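Local atomic coordinates of oligopeptide-binding protein appA (Bacillus subtilis, PDB entry 1XOC), a protein that binds oligopeptides and delivers them to an ABC permease for import, a system that can replace Opp in sporulation and genetic competence. Residues L34-S37 and L38-T41; E332-A335 and K336-A340; V396-S399 and A400-Q404; P425-Y428 and D429-S433; K458-D462 and R463-S467. All coordinates share one frame; numbering follows the deposited sequence. Where two conformers were deposited one is given.

Contact 1: L34-S37 and L38-T41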
loop_
_atom_site.group_PDB
_atom_site.type_symbol
_atom_site.label_atom_id
_atom_site.label_comp_id
_atom_site.label_asym_id
_atom_site.label_seq_id
_atom_site.Cartn_x
_atom_site.Cartn_y
_atom_site.Cartn_z
ATOM N N LEU A 34 -6.549 2.678 11.890
ATOM C CA LEU A 34 -6.297 1.907 13.080
ATOM C C LEU A 34 -4.907 1.276 13.009
ATOM O O LEU A 34 -4.307 1.260 11.967
ATOM C CB LEU A 34 -7.370 0.831 13.252
ATOM C CG LEU A 34 -7.315 -0.484 12.472
ATOM C CD1 LEU A 34 -8.343 -1.479 12.865
ATOM C CD2 LEU A 34 -7.277 -0.341 11.006
ATOM N N PHE A 35 -4.424 0.752 14.127
ATOM C CA PHE A 35 -3.065 0.226 14.206
ATOM C C PHE A 35 -3.114 -1.243 14.550
ATOM O O PHE A 35 -3.046 -1.633 15.691
ATOM C CB PHE A 35 -2.255 0.991 15.247
ATOM C CG PHE A 35 -2.478 2.473 15.210
ATOM C CD1 PHE A 35 -2.914 3.144 16.318
ATOM C CD2 PHE A 35 -2.268 3.178 14.059
ATOM C CE1 PHE A 35 -3.115 4.489 16.276
ATOM C CE2 PHE A 35 -2.479 4.517 14.022
ATOM C CZ PHE A 35 -2.906 5.167 15.140
ATOM N N ASN A 36 -3.250 -2.036 13.510
ATOM C CA ASN A 36 -3.358 -3.477 13.635
ATOM C C ASN A 36 -3.222 -4.113 12.255
ATOM O O ASN A 36 -4.059 -3.958 11.404
ATOM C CB ASN A 36 -4.697 -3.877 14.258
ATOM C CG ASN A 36 -4.751 -5.336 14.661
ATOM O OD1 ASN A 36 -4.156 -6.198 13.982
ATOM N ND2 ASN A 36 -5.454 -5.641 15.770
ATOM N N SER A 37 -2.100 -4.786 12.004
ATOM C CA SER A 37 -1.815 -5.276 10.677
ATOM C C SER A 37 -2.827 -6.309 10.151
ATOM O O SER A 37 -2.909 -6.536 8.939
ATOM C CB SER A 37 -0.409 -5.831 10.634
ATOM O OG SER A 37 -0.350 -7.018 11.363
ATOM N N LEU A 38 -3.598 -6.927 11.045
ATOM C CA LEU A 38 -4.607 -7.898 10.620
ATOM C C LEU A 38 -5.828 -7.225 9.967
ATOM O O LEU A 38 -6.624 -7.898 9.308
ATOM C CB LEU A 38 -5.036 -8.793 11.780
ATOM C CG LEU A 38 -3.928 -9.581 12.490
ATOM C CD1 LEU A 38 -4.475 -10.277 13.737
ATOM C CD2 LEU A 38 -3.341 -10.544 11.488
ATOM N N TYR A 39 -6.009 -5.907 10.137
ATOM C CA TYR A 39 -7.157 -5.210 9.640
ATOM C C TYR A 39 -6.869 -4.036 8.719
ATOM O O TYR A 39 -7.691 -3.722 7.865
ATOM C CB TYR A 39 -8.011 -4.740 10.834
ATOM C CG TYR A 39 -8.489 -5.932 11.640
ATOM C CD1 TYR A 39 -7.892 -6.288 12.840
ATOM C CD2 TYR A 39 -9.498 -6.747 11.160
ATOM C CE1 TYR A 39 -8.325 -7.423 13.536
ATOM C CE2 TYR A 39 -9.929 -7.858 11.841
ATOM C CZ TYR A 39 -9.333 -8.209 13.033
ATOM O OH TYR A 39 -9.806 -9.348 13.694
ATOM N N SER A 40 -5.771 -3.342 8.915
ATOM C CA SER A 40 -5.478 -2.196 8.102
ATOM C C SER A 40 -5.204 -2.559 6.652
ATOM O O SER A 40 -4.644 -3.627 6.365
ATOM C CB SER A 40 -4.333 -1.383 8.671
ATOM O OG SER A 40 -3.150 -2.145 8.714
ATOM N N THR A 41 -5.580 -1.650 5.753
ATOM C CA THR A 41 -5.307 -1.844 4.324
ATOM C C THR A 41 -4.516 -0.685 3.705
ATOM O O THR A 41 -4.236 -0.727 2.504
ATOM C CB THR A 41 -6.567 -2.144 3.491
ATOM O OG1 THR A 41 -7.481 -1.041 3.614
ATOM C CG2 THR A 41 -7.284 -3.420 3.959
HETATM O O HOH W 1 -1.900 -4.709 7.165
#

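Contact 2: E332-A335 and K336-A340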
loop_
_atom_site.group_PDB
_atom_site.type_symbol
_atom_site.label_atom_id
_atom_site.label_comp_id
_atom_site.label_asym_id
_atom_site.label_seq_id
_atom_site.Cartn_x
_atom_site.Cartn_y
_atom_site.Cartn_z
ATOM N N GLU A 332 -7.041 9.337 -29.908
ATOM C CA GLU A 332 -8.416 9.769 -29.664
ATOM C C GLU A 332 -9.425 9.167 -30.662
ATOM O O GLU A 332 -10.499 8.701 -30.261
ATOM C CB GLU A 332 -8.500 11.287 -29.704
ATOM C CG GLU A 332 -9.854 11.856 -29.293
ATOM C CD GLU A 332 -10.016 13.302 -29.688
ATOM O OE1 GLU A 332 -10.749 13.561 -30.666
ATOM O OE2 GLU A 332 -9.409 14.190 -29.046
ATOM N N LYS A 333 -9.090 9.164 -31.947
ATOM C CA LYS A 333 -10.043 8.634 -32.939
ATOM C C LYS A 333 -10.207 7.110 -32.827
ATOM O O LYS A 333 -11.294 6.586 -33.039
ATOM C CB LYS A 333 -9.756 9.104 -34.371
ATOM C CG LYS A 333 -8.329 8.981 -34.918
ATOM C CD LYS A 333 -8.003 10.222 -35.791
ATOM C CE LYS A 333 -6.907 9.993 -36.850
ATOM N NZ LYS A 333 -6.726 11.189 -37.755
ATOM N N LYS A 334 -9.151 6.407 -32.444
ATOM C CA LYS A 334 -9.272 4.982 -32.206
ATOM C C LYS A 334 -10.187 4.706 -31.017
ATOM O O LYS A 334 -10.981 3.777 -31.072
ATOM C CB LYS A 334 -7.910 4.330 -31.980
ATOM C CG LYS A 334 -7.970 2.819 -31.985
ATOM C CD LYS A 334 -6.610 2.231 -31.757
ATOM C CE LYS A 334 -6.692 0.735 -31.625
ATOM N NZ LYS A 334 -7.287 0.163 -32.856
ATOM N N ALA A 335 -10.060 5.476 -29.930
ATOM C CA ALA A 335 -10.951 5.299 -28.781
ATOM C C ALA A 335 -12.423 5.477 -29.156
ATOM O O ALA A 335 -13.279 4.730 -28.697
ATOM C CB ALA A 335 -10.589 6.260 -27.680
ATOM N N LYS A 336 -12.698 6.494 -29.968
ATOM C CA LYS A 336 -14.047 6.763 -30.483
ATOM C C LYS A 336 -14.592 5.560 -31.242
ATOM O O LYS A 336 -15.745 5.155 -31.047
ATOM C CB LYS A 336 -14.044 7.992 -31.401
ATOM C CG LYS A 336 -13.883 9.309 -30.672
ATOM C CD LYS A 336 -13.848 10.485 -31.629
ATOM C CE LYS A 336 -13.709 11.806 -30.885
ATOM N NZ LYS A 336 -13.611 12.994 -31.767
ATOM N N GLN A 337 -13.746 4.995 -32.099
ATOM C CA GLN A 337 -14.114 3.854 -32.938
ATOM C C GLN A 337 -14.359 2.619 -32.088
ATOM O O GLN A 337 -15.336 1.911 -32.272
ATOM C CB GLN A 337 -13.008 3.594 -33.968
ATOM C CG GLN A 337 -13.208 2.395 -34.895
ATOM C CD GLN A 337 -14.474 2.454 -35.726
ATOM O OE1 GLN A 337 -14.980 3.535 -36.040
ATOM N NE2 GLN A 337 -14.983 1.278 -36.122
ATOM N N MET A 338 -13.465 2.375 -31.133
ATOM C CA MET A 338 -13.611 1.248 -30.214
ATOM C C MET A 338 -14.915 1.325 -29.425
ATOM O O MET A 338 -15.583 0.313 -29.234
ATOM C CB MET A 338 -12.423 1.186 -29.247
ATOM C CG MET A 338 -11.119 0.780 -29.903
ATOM S SD MET A 338 -9.734 1.073 -28.791
ATOM C CE MET A 338 -9.883 -0.341 -27.727
ATOM N N LEU A 339 -15.280 2.524 -28.969
ATOM C CA LEU A 339 -16.522 2.708 -28.221
ATOM C C LEU A 339 -17.751 2.486 -29.105
ATOM O O LEU A 339 -18.742 1.908 -28.657
ATOM C CB LEU A 339 -16.570 4.092 -27.579
ATOM C CG LEU A 339 -15.617 4.227 -26.393
ATOM C CD1 LEU A 339 -15.438 5.671 -26.031
ATOM C CD2 LEU A 339 -16.131 3.431 -25.207
ATOM N N ALA A 340 -17.671 2.948 -30.352
ATOM C CA ALA A 340 -18.731 2.722 -31.341
ATOM C C ALA A 340 -18.895 1.231 -31.599
ATOM O O ALA A 340 -20.013 0.712 -31.578
ATOM C CB ALA A 340 -18.415 3.465 -32.628
#

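Contact 3: V396-S399 and A400-Q404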
loop_
_atom_site.group_PDB
_atom_site.type_symbol
_atom_site.label_atom_id
_atom_site.label_comp_id
_atom_site.label_asym_id
_atom_site.label_seq_id
_atom_site.Cartn_x
_atom_site.Cartn_y
_atom_site.Cartn_z
ATOM N N VAL A 396 -12.352 12.955 -1.740
ATOM C CA VAL A 396 -12.822 12.430 -0.477
ATOM C C VAL A 396 -11.669 12.197 0.488
ATOM O O VAL A 396 -10.541 11.880 0.099
ATOM C CB VAL A 396 -13.867 11.219 -0.637
ATOM C CG1 VAL A 396 -14.237 10.837 -2.118
ATOM C CG2 VAL A 396 -13.666 10.093 0.305
ATOM N N GLU A 397 -11.960 12.415 1.759
ATOM C CA GLU A 397 -10.960 12.320 2.803
ATOM C C GLU A 397 -10.437 10.895 2.840
ATOM O O GLU A 397 -11.193 9.952 2.645
ATOM C CB GLU A 397 -11.615 12.679 4.147
ATOM C CG GLU A 397 -10.653 12.677 5.329
ATOM C CD GLU A 397 -10.486 11.310 5.991
ATOM O OE1 GLU A 397 -9.346 10.987 6.431
ATOM O OE2 GLU A 397 -11.498 10.573 6.078
ATOM N N TRP A 398 -9.138 10.757 3.073
ATOM C CA TRP A 398 -8.428 9.473 2.927
ATOM C C TRP A 398 -9.063 8.308 3.665
ATOM O O TRP A 398 -9.377 7.309 3.048
ATOM C CB TRP A 398 -7.003 9.636 3.425
ATOM C CG TRP A 398 -6.178 8.388 3.358
ATOM C CD1 TRP A 398 -5.640 7.711 4.410
ATOM C CD2 TRP A 398 -5.847 7.650 2.181
ATOM N NE1 TRP A 398 -4.943 6.596 3.947
ATOM C CE2 TRP A 398 -5.062 6.538 2.581
ATOM C CE3 TRP A 398 -6.099 7.829 0.825
ATOM C CZ2 TRP A 398 -4.567 5.616 1.666
ATOM C CZ3 TRP A 398 -5.583 6.921 -0.081
ATOM C CH2 TRP A 398 -4.840 5.828 0.340
ATOM N N SER A 399 -9.281 8.439 4.973
ATOM C CA SER A 399 -9.822 7.324 5.756
ATOM C C SER A 399 -11.185 6.906 5.224
ATOM O O SER A 399 -11.510 5.726 5.153
ATOM C CB SER A 399 -9.854 7.632 7.255
ATOM O OG SER A 399 -10.911 8.531 7.572
ATOM N N ALA A 400 -12.017 7.884 4.860
ATOM C CA ALA A 400 -13.305 7.577 4.300
ATOM C C ALA A 400 -13.234 6.895 2.955
ATOM O O ALA A 400 -14.019 6.005 2.690
ATOM C CB ALA A 400 -14.110 8.841 4.185
ATOM N N LEU A 401 -12.338 7.345 2.080
ATOM C CA LEU A 401 -12.188 6.746 0.774
ATOM C C LEU A 401 -11.693 5.280 0.888
ATOM O O LEU A 401 -12.187 4.422 0.187
ATOM C CB LEU A 401 -11.169 7.534 -0.049
ATOM C CG LEU A 401 -11.070 7.126 -1.493
ATOM C CD1 LEU A 401 -12.405 7.118 -2.160
ATOM C CD2 LEU A 401 -10.090 8.039 -2.256
ATOM N N VAL A 402 -10.775 5.012 1.819
ATOM C CA VAL A 402 -10.340 3.663 2.092
ATOM C C VAL A 402 -11.515 2.807 2.513
ATOM O O VAL A 402 -11.618 1.662 2.090
ATOM C CB VAL A 402 -9.240 3.658 3.189
ATOM C CG1 VAL A 402 -8.922 2.232 3.670
ATOM C CG2 VAL A 402 -7.968 4.333 2.691
ATOM N N GLU A 403 -12.392 3.341 3.348
ATOM C CA GLU A 403 -13.546 2.593 3.804
ATOM C C GLU A 403 -14.505 2.317 2.658
ATOM O O GLU A 403 -15.063 1.239 2.554
ATOM C CB GLU A 403 -14.227 3.335 4.952
ATOM C CG GLU A 403 -15.463 2.638 5.484
ATOM C CD GLU A 403 -15.979 3.275 6.745
ATOM O OE1 GLU A 403 -16.995 2.768 7.283
ATOM O OE2 GLU A 403 -15.366 4.269 7.212
ATOM N N GLN A 404 -14.672 3.298 1.791
ATOM C CA GLN A 404 -15.566 3.195 0.645
ATOM C C GLN A 404 -15.099 2.156 -0.381
ATOM O O GLN A 404 -15.924 1.416 -0.932
ATOM C CB GLN A 404 -15.670 4.556 -0.035
ATOM C CG GLN A 404 -16.594 5.505 0.676
ATOM C CD GLN A 404 -16.462 6.955 0.261
ATOM O OE1 GLN A 404 -16.023 7.285 -0.832
ATOM N NE2 GLN A 404 -16.877 7.837 1.149
#

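Contact 4: P425-Y428 and D429-S433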
loop_
_atom_site.group_PDB
_atom_site.type_symbol
_atom_site.label_atom_id
_atom_site.label_comp_id
_atom_site.label_asym_id
_atom_site.label_seq_id
_atom_site.Cartn_x
_atom_site.Cartn_y
_atom_site.Cartn_z
ATOM N N PRO A 425 6.845 -10.128 -5.164
ATOM C CA PRO A 425 5.966 -9.850 -6.294
ATOM C C PRO A 425 4.973 -10.986 -6.536
ATOM O O PRO A 425 5.368 -12.066 -6.959
ATOM C CB PRO A 425 6.956 -9.699 -7.452
ATOM C CG PRO A 425 8.052 -10.625 -7.099
ATOM C CD PRO A 425 8.198 -10.511 -5.605
ATOM N N ASP A 426 3.696 -10.741 -6.239
ATOM C CA ASP A 426 2.620 -11.724 -6.482
ATOM C C ASP A 426 1.294 -10.927 -6.594
ATOM O O ASP A 426 0.835 -10.271 -5.618
ATOM C CB ASP A 426 2.572 -12.825 -5.383
ATOM C CG ASP A 426 1.463 -13.896 -5.628
ATOM O OD1 ASP A 426 1.405 -14.948 -4.902
ATOM O OD2 ASP A 426 0.662 -13.713 -6.572
ATOM N N GLN A 427 0.710 -10.985 -7.797
ATOM C CA GLN A 427 -0.480 -10.233 -8.195
ATOM C C GLN A 427 -1.782 -10.865 -7.714
ATOM O O GLN A 427 -2.847 -10.286 -7.893
ATOM C CB GLN A 427 -0.553 -10.172 -9.724
ATOM C CG GLN A 427 0.645 -9.545 -10.408
ATOM C CD GLN A 427 0.966 -8.219 -9.863
ATOM O OE1 GLN A 427 2.121 -7.947 -9.487
ATOM N NE2 GLN A 427 -0.050 -7.366 -9.766
ATOM N N TYR A 428 -1.697 -12.061 -7.152
ATOM C CA TYR A 428 -2.863 -12.800 -6.675
ATOM C C TYR A 428 -3.715 -11.938 -5.718
ATOM O O TYR A 428 -4.935 -11.927 -5.815
ATOM C CB TYR A 428 -2.390 -14.073 -5.983
ATOM C CG TYR A 428 -3.462 -14.939 -5.389
ATOM C CD1 TYR A 428 -3.955 -16.051 -6.057
ATOM C CD2 TYR A 428 -3.946 -14.675 -4.111
ATOM C CE1 TYR A 428 -4.920 -16.857 -5.471
ATOM C CE2 TYR A 428 -4.903 -15.474 -3.529
ATOM C CZ TYR A 428 -5.394 -16.549 -4.215
ATOM O OH TYR A 428 -6.346 -17.351 -3.611
ATOM N N ASP A 429 -3.068 -11.229 -4.790
ATOM C CA ASP A 429 -3.784 -10.506 -3.742
ATOM C C ASP A 429 -4.712 -9.450 -4.320
ATOM O O ASP A 429 -5.743 -9.141 -3.729
ATOM C CB ASP A 429 -2.797 -9.843 -2.741
ATOM C CG ASP A 429 -2.111 -10.842 -1.816
ATOM O OD1 ASP A 429 -2.478 -12.038 -1.835
ATOM O OD2 ASP A 429 -1.194 -10.430 -1.023
ATOM N N ILE A 430 -4.332 -8.889 -5.460
ATOM C CA ILE A 430 -5.033 -7.760 -6.058
ATOM C C ILE A 430 -5.943 -8.158 -7.229
ATOM O O ILE A 430 -6.988 -7.551 -7.412
ATOM C CB ILE A 430 -3.998 -6.681 -6.511
ATOM C CG1 ILE A 430 -3.297 -6.083 -5.266
ATOM C CG2 ILE A 430 -4.659 -5.600 -7.326
ATOM C CD1 ILE A 430 -2.116 -5.149 -5.618
ATOM N N PHE A 431 -5.559 -9.160 -8.003
ATOM C CA PHE A 431 -6.269 -9.499 -9.258
ATOM C C PHE A 431 -6.941 -10.866 -9.337
ATOM O O PHE A 431 -7.738 -11.119 -10.259
ATOM C CB PHE A 431 -5.339 -9.319 -10.457
ATOM C CG PHE A 431 -4.861 -7.893 -10.666
ATOM C CD1 PHE A 431 -5.742 -6.887 -11.030
ATOM C CD2 PHE A 431 -3.529 -7.561 -10.490
ATOM C CE1 PHE A 431 -5.284 -5.578 -11.220
ATOM C CE2 PHE A 431 -3.088 -6.243 -10.665
ATOM C CZ PHE A 431 -3.983 -5.272 -11.056
ATOM N N HIS A 432 -6.636 -11.786 -8.427
ATOM C CA HIS A 432 -7.352 -13.069 -8.442
ATOM C C HIS A 432 -8.827 -12.848 -8.021
ATOM O O HIS A 432 -9.111 -12.114 -7.092
ATOM C CB HIS A 432 -6.651 -14.089 -7.555
ATOM C CG HIS A 432 -7.140 -15.481 -7.766
ATOM N ND1 HIS A 432 -6.458 -16.416 -8.519
ATOM C CD2 HIS A 432 -8.243 -16.107 -7.308
ATOM C CE1 HIS A 432 -7.132 -17.548 -8.518
ATOM N NE2 HIS A 432 -8.227 -17.388 -7.803
ATOM N N SER A 433 -9.769 -13.453 -8.734
ATOM C CA SER A 433 -11.194 -13.210 -8.467
ATOM C C SER A 433 -11.673 -13.661 -7.090
ATOM O O SER A 433 -12.711 -13.207 -6.600
ATOM C CB SER A 433 -12.054 -13.866 -9.546
ATOM O OG SER A 433 -11.961 -15.260 -9.515
#

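Contact 5: K458-D462 and R463-S467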
loop_
_atom_site.group_PDB
_atom_site.type_symbol
_atom_site.label_atom_id
_atom_site.label_comp_id
_atom_site.label_asym_id
_atom_site.label_seq_id
_atom_site.Cartn_x
_atom_site.Cartn_y
_atom_site.Cartn_z
ATOM N N LYS A 458 2.150 -19.925 -7.585
ATOM C CA LYS A 458 2.544 -20.021 -6.177
ATOM C C LYS A 458 3.418 -21.210 -5.869
ATOM O O LYS A 458 4.136 -21.180 -4.886
ATOM C CB LYS A 458 1.326 -20.103 -5.256
ATOM C CG LYS A 458 0.508 -18.847 -5.225
ATOM C CD LYS A 458 -0.691 -18.984 -4.317
ATOM C CE LYS A 458 -1.410 -17.640 -4.158
ATOM N NZ LYS A 458 -0.583 -16.618 -3.416
ATOM N N SER A 459 3.332 -22.262 -6.684
ATOM C CA SER A 459 4.054 -23.497 -6.420
ATOM C C SER A 459 5.446 -23.528 -7.069
ATOM O O SER A 459 6.214 -24.473 -6.848
ATOM C CB SER A 459 3.230 -24.692 -6.909
ATOM O OG SER A 459 3.009 -24.605 -8.302
ATOM N N ILE A 460 5.758 -22.497 -7.861
ATOM C CA ILE A 460 7.019 -22.420 -8.600
ATOM C C ILE A 460 8.098 -21.809 -7.717
ATOM O O ILE A 460 8.020 -20.639 -7.349
ATOM C CB ILE A 460 6.867 -21.566 -9.866
ATOM C CG1 ILE A 460 5.823 -22.181 -10.800
ATOM C CG2 ILE A 460 8.204 -21.420 -10.576
ATOM C CD1 ILE A 460 5.349 -21.251 -11.885
ATOM N N SER A 461 9.111 -22.606 -7.401
ATOM C CA SER A 461 10.126 -22.225 -6.425
ATOM C C SER A 461 11.231 -21.355 -7.038
ATOM O O SER A 461 11.528 -20.272 -6.528
ATOM C CB SER A 461 10.734 -23.478 -5.789
ATOM O OG SER A 461 11.054 -23.243 -4.429
ATOM N N ASP A 462 11.833 -21.823 -8.128
ATOM C CA ASP A 462 12.889 -21.068 -8.804
ATOM C C ASP A 462 12.364 -19.716 -9.311
ATOM O O ASP A 462 11.281 -19.645 -9.901
ATOM C CB ASP A 462 13.474 -21.897 -9.952
ATOM C CG ASP A 462 14.610 -21.192 -10.660
ATOM O OD1 ASP A 462 15.787 -21.495 -10.378
ATOM O OD2 ASP A 462 14.327 -20.313 -11.490
ATOM N N ARG A 463 13.130 -18.650 -9.074
ATOM C CA ARG A 463 12.723 -17.288 -9.472
ATOM C C ARG A 463 12.667 -17.089 -10.984
ATOM O O ARG A 463 11.804 -16.364 -11.465
ATOM C CB ARG A 463 13.643 -16.225 -8.862
ATOM C CG ARG A 463 13.605 -16.205 -7.357
ATOM C CD ARG A 463 14.252 -14.967 -6.762
ATOM N NE ARG A 463 13.675 -14.675 -5.449
ATOM C CZ ARG A 463 13.986 -13.617 -4.701
ATOM N NH1 ARG A 463 14.892 -12.728 -5.114
ATOM N NH2 ARG A 463 13.388 -13.450 -3.522
ATOM N N LYS A 464 13.581 -17.713 -11.727
ATOM C CA LYS A 464 13.576 -17.596 -13.183
ATOM C C LYS A 464 12.324 -18.227 -13.775
ATOM O O LYS A 464 11.708 -17.658 -14.668
ATOM C CB LYS A 464 14.824 -18.225 -13.802
ATOM C CG LYS A 464 16.123 -17.523 -13.439
ATOM C CD LYS A 464 16.165 -16.097 -13.989
ATOM C CE LYS A 464 17.584 -15.521 -13.970
ATOM N NZ LYS A 464 17.591 -14.070 -14.328
ATOM N N GLN A 465 11.949 -19.394 -13.269
ATOM C CA GLN A 465 10.734 -20.075 -13.721
ATOM C C GLN A 465 9.506 -19.261 -13.339
ATOM O O GLN A 465 8.566 -19.131 -14.128
ATOM C CB GLN A 465 10.646 -21.473 -13.111
ATOM C CG GLN A 465 11.767 -22.410 -13.545
ATOM C CD GLN A 465 11.790 -23.735 -12.784
ATOM O OE1 GLN A 465 12.673 -24.568 -13.012
ATOM N NE2 GLN A 465 10.825 -23.934 -11.879
ATOM N N TYR A 466 9.527 -18.716 -12.124
ATOM C CA TYR A 466 8.458 -17.848 -11.629
ATOM C C TYR A 466 8.275 -16.614 -12.520
ATOM O O TYR A 466 7.173 -16.326 -12.971
ATOM C CB TYR A 466 8.782 -17.406 -10.207
ATOM C CG TYR A 466 7.688 -16.648 -9.492
ATOM C CD1 TYR A 466 6.643 -17.321 -8.876
ATOM C CD2 TYR A 466 7.736 -15.268 -9.374
ATOM C CE1 TYR A 466 5.650 -16.633 -8.177
ATOM C CE2 TYR A 466 6.742 -14.576 -8.691
ATOM C CZ TYR A 466 5.710 -15.262 -8.100
ATOM O OH TYR A 466 4.722 -14.603 -7.397
ATOM N N SER A 467 9.361 -15.891 -12.762
ATOM C CA SER A 467 9.324 -14.700 -13.595
ATOM C C SER A 467 8.883 -15.038 -15.022
ATOM O O SER A 467 8.214 -14.253 -15.679
ATOM C CB SER A 467 10.709 -14.028 -13.611
ATOM O OG SER A 467 11.091 -13.617 -12.309
#

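Contact 1: L34-S37 and L38-T41
Asn36 accepts three backbone N-H groups, from Tyr39 and Ser40 on its carbonyl oxygen and from Leu38 on its side chain. Ser40 N, 3.1 Å from Asn36 O, lies nearly in line with the C=O bond, whereas Tyr39 N, 3.0 Å from Asn36 O, comes from above the carbonyl plane, 44° out of it. Asn36 OD1 accepts from Leu38 N at 3.1 Å. CG stands anti to the backbone N (chi1 -169°), and this turns the amide alongside the Tyr39 ring, where Asn36 CG meets the ring edge 3.8 Å from CD1 with the two planes 78° apart. The far end of the amide is held too, because ND2 bonds to Asn178. An Asx turn is thus overlaid on i to i+3 and i to i+4 backbone turns, in the loop between strand 23-28 and helix 43-52; Thr41, just beyond the turns, makes backbone hydrogen bonds to the bound peptide. Leu34 packs more loosely against the same turns: its CD1 lies 3.9 Å from Tyr39 CB, while CD2 rests on CA and CB of Ser40. The looser side holds a single water, though it too is buried: the water donates to Ser37 O at 2.7 Å and to Ser40 O at 3.1 Å, bridging the two carbonyls. Even here the Ser40 hydroxyl turns to protein, OG bonding to Glu49.

Contact 2: E332-A335 and K336-A340
Glu332 and Lys336 form an i to i+4 salt bridge on the first turns of helix 332-341. Both chains are extended beyond CG and run side by side in the same direction, so that Lys336 NZ reaches Glu332 OE1 at 3.1 Å. The ammonium group meets that oxygen on its anti side, 29° out of the carboxylate plane, and the methylene before it, Lys336 CE, comes within 3.4 Å of the same OE1. Below the charged ends, Lys336 CG rests on the carbonyl oxygen of Glu332. The backbone sets this spacing: Lys336 N donates to Glu332 O, and the next three i to i+4 bonds follow, from Gln337 N to Lys333 O, Met338 N to Lys334 O and Leu339 N to Ala335 O. Farther out, Ile387 of a nearby loop touches both Glu332 and Lys336, and Leu339 packs on it as well. Met338 instead faces helix 281-289, packing on Gln285, Ala286 and Thr289, and its carbonyl oxygen accepts from Lys282. With CG beside the backbone N (chi1 -70°) and a bend at chi3, the Met338 thioether lies across the Lys334 side chain, SD 4.0 Å from Lys334 CG.

Contact 3: V396-S399 and A400-Q404
Glu397 reaches round to the backbone of Ala400 from the N-cap of helix 398-405. From CB the chain leaves with CG anti to the backbone N (chi1 -177°), then bends at chi2 (-87°), which turns the carboxylate over the start of the helix. OE1 accepts from Ser399 N at 2.9 Å, approached from above the carboxylate plane. OE2 has two donors: Ala400 N at 3.0 Å, also from above the plane, and Ser399 OG, 2.6 Å from OE2, which donates to the syn lone pair of that carboxylate oxygen. The OE2 oxygen also lies 3.7 Å from Ala400 CB. One turn on, Val402 CG2 sits over the face of the Trp398 six-membered ring in a CH-pi contact, 3.8 Å from its centroid. The indole NE1 bonds to Asp42, and Trp398 packs on the backbone of the bound peptide. Val396, the last residue of strand 390-396, sets CG2 against Leu401 CB at 3.6 Å and joins strand to helix. A carboxylate over the amino end of a helix, gripped by three donors, would be expected to stay ionised and to interact favourably with the helix dipole.

Contact 4: P425-Y428 and D429-S433
Tyr428, which starts the short helix 428-431, and His432, just past its end, bring their rings together obliquely, with planes at 31° and centroids 4.5 Å apart. The backbone bond from His432 N to Tyr428 O, 3.1 Å long, sets their spacing. His432 CB stands over one Tyr428 face in a CH-pi contact, 3.9 Å from the ring centroid, while Tyr428 CE1 in turn lies over one face of the imidazole, offset toward its rim. CG of Tyr428 is anti to its own N (chi1 178°), which sets the ring beside its own carbonyl carbon, with Asp429 OD1 at its edge. The phenol OH is held by Glu124 and Ser434, and Asp429 OD1 by Ser121. Gln427 and Phe431 form a second pair, side by side and pointing the same way; the amide is 31° from the ring plane. Behind them Gln427 O accepts from Phe431 N nearly in line with its C=O bond, and from Ile430 N above the carbonyl plane. Ahead of the helix Asp426 OD2 caps Tyr428 N at 2.9 Å, and its OD1 makes a salt bridge with Lys458. At the edge of the Phe431 ring, Gln427 NE2 lies 3.4 Å from CE2.

Contact 5: K458-D462 and R463-S467
With chi1 at -178° and chi2 at 100°, the Asp462 carboxylate swings forward over the first turn of helix 463-480, where OD2 meets the backbone of Lys464 and Gln465. Asp462 is the N-cap residue. Gln465 N donates to OD2 at 3.1 Å along its anti lone pair, an N-H...O angle of 157°, whereas the bond from Lys464 N to OD2, though only 2.7 Å long, is strongly bent and weak. The Asp462 carbonyl opens the helical pattern by accepting from Tyr466 N at 3.0 Å. Gln465 returns toward the cap: its side chain, extended beyond CG, runs past Asp462, and its CD lies 3.8 Å from Asp462 CB. Ahead of the cap, Ile460 supplies the apolar part. Its CG2 branch drops onto the start of the helix, 3.5 Å from Gln465 CB, and also approaches Tyr466 CB at 4.1 Å, resembling a hydrophobic staple but starting one residue further back from the N-cap. Most of these side chains lie at the protein surface, and Tyr466 is the buried one. The segment turns the chain from helix 448-457 into helix 463-480, with Tyr466 meeting Tyr470 one turn on and bonding through OH to Pro425, in the loop that follows strand 414-420, while Arg463 makes a cation-pi contact with Trp317.

Overall arrangement
Contacts 1, 3 and 4 all border the bound peptide: Thr41 bonds to its backbone, Trp398 packs on that backbone, and Val402 and Ile430 touch its polar side chains. Contacts 1 and 3 meet directly, Thr41 OG1 lying 3.6 Å from Val402 CG1, with centres about 15 Å apart. Contact 4 stands off from both, its nearest atoms about 9 Å from contact 1 and about 13 Å from contact 3. It is tied instead to contact 5, by the salt bridge from Lys458 NZ to Asp426 OD1 at 3.0 Å and a probable hydrogen bond between Tyr466 OH and Pro425 O. Contact 2 lies apart, its nearest atoms about 18 Å from contact 4 and farther from the rest.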